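Alr1010 protein (PDB 3URG) probably binds calcium ions, as a cyanobacterial calcium-binding protein. Local coordinates at residues E84-A89 / Y99-D104. Sequence-based numbering, arbitrary orientation.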
# COMPACT_ATOMS: atom_id res chain seq x y z
N GLU A 84 -2.17 -6.80 12.87
CA GLU A 84 -3.27 -5.90 12.57
C GLU A 84 -2.69 -4.70 11.85
O GLU A 84 -1.72 -4.09 12.31
CB GLU A 84 -3.97 -5.42 13.84
CG GLU A 84 -4.92 -6.42 14.45
CD GLU A 84 -5.68 -5.84 15.64
OE1 GLU A 84 -6.16 -4.69 15.55
OE2 GLU A 84 -5.78 -6.54 16.67
N VAL A 85 -3.27 -4.36 10.70
CA VAL A 85 -2.87 -3.16 10.00
C VAL A 85 -3.72 -2.01 10.54
O VAL A 85 -4.94 -2.00 10.38
CB VAL A 85 -3.09 -3.31 8.50
CG1 VAL A 85 -2.54 -2.11 7.77
CG2 VAL A 85 -2.43 -4.60 8.01
N LEU A 86 -3.06 -1.05 11.20
CA LEU A 86 -3.74 -0.03 12.00
C LEU A 86 -4.10 1.24 11.23
O LEU A 86 -5.05 1.94 11.58
CB LEU A 86 -2.86 0.35 13.19
CG LEU A 86 -2.91 -0.50 14.47
CD1 LEU A 86 -3.53 -1.88 14.24
CD2 LEU A 86 -1.54 -0.61 15.08
N GLY A 87 -3.34 1.54 10.19
CA GLY A 87 -3.57 2.76 9.43
C GLY A 87 -2.36 3.09 8.59
O GLY A 87 -1.39 2.32 8.58
N MET A 88 -2.40 4.20 7.86
CA MET A 88 -1.25 4.66 7.12
C MET A 88 -0.18 5.05 8.12
O MET A 88 -0.50 5.55 9.20
CB MET A 88 -1.59 5.86 6.24
CG MET A 88 -2.73 5.61 5.25
SD MET A 88 -2.39 4.18 4.19
CE MET A 88 -1.07 4.78 3.14
N ALA A 89 1.06 4.87 7.78
CA ALA A 89 2.12 5.34 8.61
C ALA A 89 2.12 6.83 8.50
O ALA A 89 1.74 7.37 7.51
CB ALA A 89 3.38 4.80 8.15
N TYR A 99 3.55 3.39 3.13
CA TYR A 99 3.78 2.61 4.34
C TYR A 99 2.54 2.61 5.21
O TYR A 99 1.80 3.58 5.25
CB TYR A 99 4.96 3.17 5.15
CG TYR A 99 6.30 3.02 4.47
CD1 TYR A 99 7.09 1.90 4.67
CD2 TYR A 99 6.78 4.01 3.62
CE1 TYR A 99 8.32 1.75 4.04
CE2 TYR A 99 8.00 3.88 2.98
CZ TYR A 99 8.77 2.75 3.20
OH TYR A 99 9.98 2.61 2.57
N VAL A 100 2.31 1.49 5.89
CA VAL A 100 1.25 1.41 6.85
C VAL A 100 1.84 1.04 8.20
O VAL A 100 2.93 0.47 8.28
CB VAL A 100 0.20 0.37 6.46
CG1 VAL A 100 -0.60 0.84 5.21
CG2 VAL A 100 0.86 -0.98 6.23
N GLU A 101 1.11 1.36 9.25
CA GLU A 101 1.51 0.91 10.57
C GLU A 101 0.81 -0.39 10.92
O GLU A 101 -0.40 -0.51 10.72
CB GLU A 101 1.15 1.95 11.60
CG GLU A 101 0.88 1.31 12.93
CD GLU A 101 0.65 2.34 13.98
OE1 GLU A 101 0.48 1.97 15.16
OE2 GLU A 101 0.65 3.53 13.60
N VAL A 102 1.56 -1.34 11.46
CA VAL A 102 1.04 -2.67 11.81
C VAL A 102 1.43 -3.04 13.23
O VAL A 102 2.46 -2.58 13.73
CB VAL A 102 1.54 -3.76 10.84
CG1 VAL A 102 1.33 -3.31 9.37
CG2 VAL A 102 3.01 -4.08 11.07
N ALA A 103 0.61 -3.85 13.90
CA ALA A 103 0.90 -4.24 15.28
C ALA A 103 0.78 -5.74 15.45
O ALA A 103 -0.15 -6.35 14.93
CB ALA A 103 -0.04 -3.53 16.25
N ASP A 104 1.72 -6.35 16.16
CA ASP A 104 1.45 -7.70 16.62
C ASP A 104 1.02 -7.63 18.07
O ASP A 104 1.69 -7.04 18.92
CB ASP A 104 2.58 -8.72 16.34
CG ASP A 104 3.87 -8.37 17.03
OD1 ASP A 104 4.21 -7.18 17.10
OD2 ASP A 104 4.55 -9.31 17.49
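With CG swung away from the backbone N (chi1 151°) and the chain extended beyond it, Glu-101 passes CG and the carboxylate across Leu-86 at a slant, OE1 coming to 3.3 Å from Leu-86 CD2. Val-85 has CG1 anti to its own N (chi1 -174°), which carries that methyl to 3.9 Å from CG2 of Val-100 on the buried face, where branched valines suit a strand. Strand 99-104 lies between 77-86 and 111-116 in a five-stranded antiparallel sheet. Glu-84 and Ala-103 form a hydrogen-bonded pair, bonded in both directions in the carbonyl plane. Leu-86 is the extra residue of a beta bulge: Val-85 pairs with Val-102, but Gly-87 already faces Glu-101. The bulge turns the leucine toward the partner strand, and its CD2 presses on Ala-103 CB at a tight 3.5 Å; the small alanine suits this spot. Leu-86 N donates to Glu-101 O at 2.8 Å, and Glu-101 N to Gly-87 O. Gly-87 turns the corner with an extended, positive-phi backbone that side chains disfavour. Beyond it Ala-89 N reaches Tyr-99 O from above the carbonyl plane, while Met-88 bends back over Val-100 and touches helix 45-59. Were Glu-101 an alanine, CG and the carboxylate would be gone, and Leu-86 CB and CD2 would probably lose cover. The pairing thus rests on main-chain bonds; Glu-101 packs on the leucine through CG, its carboxylate making no charge pair across the strands.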